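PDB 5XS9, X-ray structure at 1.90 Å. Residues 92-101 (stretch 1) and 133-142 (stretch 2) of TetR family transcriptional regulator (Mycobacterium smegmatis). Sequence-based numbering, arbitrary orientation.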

# COMPACT_ATOMS: atom_id res chain seq x y z
N GLY A 92 -2.85 -10.36 -4.00
CA GLY A 92 -1.39 -10.62 -4.06
C GLY A 92 -0.54 -9.44 -3.60
O GLY A 92 0.42 -9.64 -2.86
N ALA A 93 -0.91 -8.22 -4.01
CA ALA A 93 -0.18 -7.11 -3.59
C ALA A 93 -0.28 -6.93 -2.07
O ALA A 93 0.70 -6.62 -1.44
CB ALA A 93 -0.59 -5.84 -4.35
N GLU A 94 -1.46 -7.12 -1.50
CA GLU A 94 -1.64 -7.00 -0.04
C GLU A 94 -0.84 -8.06 0.72
O GLU A 94 -0.27 -7.80 1.77
CB GLU A 94 -3.12 -7.17 0.33
CG GLU A 94 -3.41 -6.95 1.79
CD GLU A 94 -4.88 -7.28 2.17
OE1 GLU A 94 -5.74 -7.26 1.27
OE2 GLU A 94 -5.15 -7.60 3.35
N LEU A 95 -0.84 -9.26 0.19
CA LEU A 95 -0.17 -10.38 0.84
C LEU A 95 1.34 -10.13 0.79
O LEU A 95 2.01 -10.29 1.81
CB LEU A 95 -0.55 -11.70 0.14
CG LEU A 95 -0.16 -13.02 0.85
CD1 LEU A 95 -1.06 -14.15 0.49
CD2 LEU A 95 1.26 -13.33 0.43
N VAL A 96 1.87 -9.71 -0.35
CA VAL A 96 3.34 -9.38 -0.46
C VAL A 96 3.72 -8.19 0.39
O VAL A 96 4.76 -8.23 1.07
CB VAL A 96 3.83 -9.26 -1.87
CG1 VAL A 96 5.25 -8.80 -1.91
CG2 VAL A 96 3.64 -10.63 -2.55
N SER A 97 2.84 -7.16 0.45
CA SER A 97 3.06 -6.03 1.40
C SER A 97 3.22 -6.46 2.81
O SER A 97 4.13 -5.97 3.48
CB SER A 97 2.00 -4.95 1.36
OG SER A 97 1.92 -4.50 0.02
N ALA A 98 2.27 -7.26 3.31
CA ALA A 98 2.32 -7.68 4.69
C ALA A 98 3.51 -8.61 4.94
O ALA A 98 4.16 -8.55 6.02
CB ALA A 98 0.99 -8.29 5.17
N SER A 99 3.90 -9.42 3.96
CA SER A 99 5.06 -10.27 4.17
C SER A 99 6.38 -9.54 4.13
O SER A 99 7.30 -9.91 4.83
CB SER A 99 5.09 -11.45 3.20
OG SER A 99 3.98 -12.31 3.48
N PHE A 100 6.50 -8.51 3.31
CA PHE A 100 7.64 -7.64 3.30
C PHE A 100 7.76 -6.99 4.67
O PHE A 100 8.85 -6.97 5.25
CB PHE A 100 7.48 -6.54 2.24
CG PHE A 100 8.61 -5.60 2.12
CD1 PHE A 100 9.93 -6.05 2.14
CD2 PHE A 100 8.38 -4.28 1.86
CE1 PHE A 100 10.99 -5.16 2.05
CE2 PHE A 100 9.42 -3.40 1.72
CZ PHE A 100 10.73 -3.83 1.79
N ALA A 101 6.63 -6.50 5.18
CA ALA A 101 6.62 -5.79 6.47
C ALA A 101 7.02 -6.75 7.64
O ALA A 101 7.62 -6.34 8.61
CB ALA A 101 5.24 -5.26 6.73
N ALA A 133 15.88 2.00 -2.87
CA ALA A 133 15.27 0.78 -3.33
C ALA A 133 13.93 0.56 -2.67
O ALA A 133 12.95 0.28 -3.37
CB ALA A 133 16.18 -0.42 -3.16
N ARG A 134 13.84 0.78 -1.35
CA ARG A 134 12.59 0.67 -0.66
C ARG A 134 11.55 1.69 -1.16
O ARG A 134 10.35 1.39 -1.22
CB ARG A 134 12.77 0.84 0.86
CG ARG A 134 13.34 -0.44 1.50
CD ARG A 134 13.31 -0.43 3.01
NE ARG A 134 14.10 0.64 3.52
CZ ARG A 134 15.37 0.55 3.94
NH1 ARG A 134 16.06 -0.60 3.90
NH2 ARG A 134 15.98 1.64 4.40
N THR A 135 12.01 2.89 -1.51
CA THR A 135 11.16 3.92 -2.04
C THR A 135 10.40 3.42 -3.31
O THR A 135 9.17 3.56 -3.43
CB THR A 135 11.95 5.19 -2.33
OG1 THR A 135 12.44 5.80 -1.06
CG2 THR A 135 11.04 6.21 -3.04
N VAL A 136 11.15 2.81 -4.20
CA VAL A 136 10.57 2.20 -5.40
C VAL A 136 9.61 1.10 -5.02
O VAL A 136 8.47 1.08 -5.53
CB VAL A 136 11.67 1.68 -6.32
CG1 VAL A 136 11.11 0.93 -7.57
CG2 VAL A 136 12.62 2.83 -6.73
N ILE A 137 9.99 0.24 -4.05
CA ILE A 137 9.07 -0.83 -3.68
C ILE A 137 7.79 -0.28 -3.09
O ILE A 137 6.71 -0.84 -3.36
CB ILE A 137 9.73 -1.85 -2.72
CG1 ILE A 137 10.77 -2.64 -3.46
CG2 ILE A 137 8.74 -2.80 -2.11
CD1 ILE A 137 10.24 -3.40 -4.65
N TYR A 138 7.91 0.72 -2.20
CA TYR A 138 6.73 1.26 -1.61
C TYR A 138 5.79 1.83 -2.65
O TYR A 138 4.56 1.68 -2.53
CB TYR A 138 7.04 2.29 -0.55
CG TYR A 138 7.78 1.75 0.63
CD1 TYR A 138 7.40 0.58 1.23
CD2 TYR A 138 8.84 2.48 1.21
CE1 TYR A 138 8.11 0.10 2.30
CE2 TYR A 138 9.50 2.03 2.32
CZ TYR A 138 9.12 0.86 2.88
OH TYR A 138 9.79 0.35 3.99
N TYR A 139 6.34 2.50 -3.63
CA TYR A 139 5.50 2.95 -4.74
C TYR A 139 4.76 1.78 -5.45
O TYR A 139 3.52 1.84 -5.70
CB TYR A 139 6.28 3.78 -5.75
CG TYR A 139 5.57 3.92 -7.09
CD1 TYR A 139 4.43 4.67 -7.21
CD2 TYR A 139 5.96 3.16 -8.20
CE1 TYR A 139 3.76 4.79 -8.42
CE2 TYR A 139 5.26 3.24 -9.40
CZ TYR A 139 4.15 4.06 -9.51
OH TYR A 139 3.44 4.22 -10.73
N VAL A 140 5.50 0.75 -5.75
CA VAL A 140 4.93 -0.36 -6.54
C VAL A 140 3.85 -1.08 -5.70
O VAL A 140 2.77 -1.42 -6.17
CB VAL A 140 5.99 -1.39 -6.93
CG1 VAL A 140 5.29 -2.66 -7.51
CG2 VAL A 140 6.98 -0.80 -7.87
N LEU A 141 4.11 -1.27 -4.43
CA LEU A 141 3.11 -1.83 -3.56
C LEU A 141 1.88 -0.99 -3.29
O LEU A 141 0.74 -1.51 -3.29
CB LEU A 141 3.75 -2.35 -2.22
CG LEU A 141 4.83 -3.39 -2.32
CD1 LEU A 141 5.44 -3.53 -0.92
CD2 LEU A 141 4.29 -4.68 -2.86
N GLY A 142 2.04 0.30 -3.06
CA GLY A 142 0.88 1.20 -2.88
C GLY A 142 0.05 1.27 -4.17
O GLY A 142 -1.19 1.17 -4.16

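Two helices of one chain pack here in a roughly antiparallel sense, their N-to-C directions 146° apart and their axes 10.2 Å apart at closest approach. No hydrogen bond crosses between them. The contact, which buries 295 Å² in all, rests on two large side chains, Leu141 and Phe100, each fitted as a knob into a hole on the opposing helix.

Gly92 opens stretch 1 without touching stretch 2; its carbonyl serves the helix itself by accepting the hydrogen bond from Val96 N. At Ala93 the helices come near each other, its CA lying 6.2 Å from the CA of Leu141. The methyl group points toward stretch 2, and so small a side chain leaves room for leucine. Contact is made through the backbone, with Ala93 O 4.3 Å from Leu141 CD2.

Glu94 turns away and remains partly exposed, as suits a carboxylate beside an apolar contact. Leu95 is buried but out of reach of stretch 2, so its apolar bulk contributes nothing to this particular contact.

Val96 points sideways, yet its CG1 comes within 4.3 Å of Leu141 CD2, giving the leucine an apolar wall. One residue on, Ser97 OG lies 3.6 Å from Leu141 CB. A hydroxyl against an aliphatic carbon could be costly, but this one is satisfied within its own helix: with chi1 in the m rotamer, OG donates a 2.8 Å hydrogen bond to Ala93 O, which also accepts from Ser97 N. Serine is thus compact enough to pack closely and spends its polarity locally. Ala93, Val96, Ser97 and Phe100 together form the hole that receives Leu141, whose m,t conformation carries its methyl groups among them.

Ala98 and Ser99 lie out of reach, and the next contact comes at Phe100. Its CA-to-CB bond points toward stretch 2, and the t rotamer extends the ring among Arg134, Ile137, Tyr138 and Leu141. Phe100 CE2 is 3.8 Å from Tyr138 CE1 and 3.9 Å from Ile137 CG2, while Phe100 CD2 is 4.1 Å from Leu141 CD1. Tyr138 CE1 approaches the phenylalanine ring at its edge, near the ring plane, as does Arg134 CG, 4.3 Å from Phe100 CZ. Arginine suits this border because its aliphatic stem can pack against the ring while the guanidinium finds a partner elsewhere in the structure. A broad, wholly apolar ring can meet all four neighbours at once.

Ala101, pointing sideways, ends the stretch without contact.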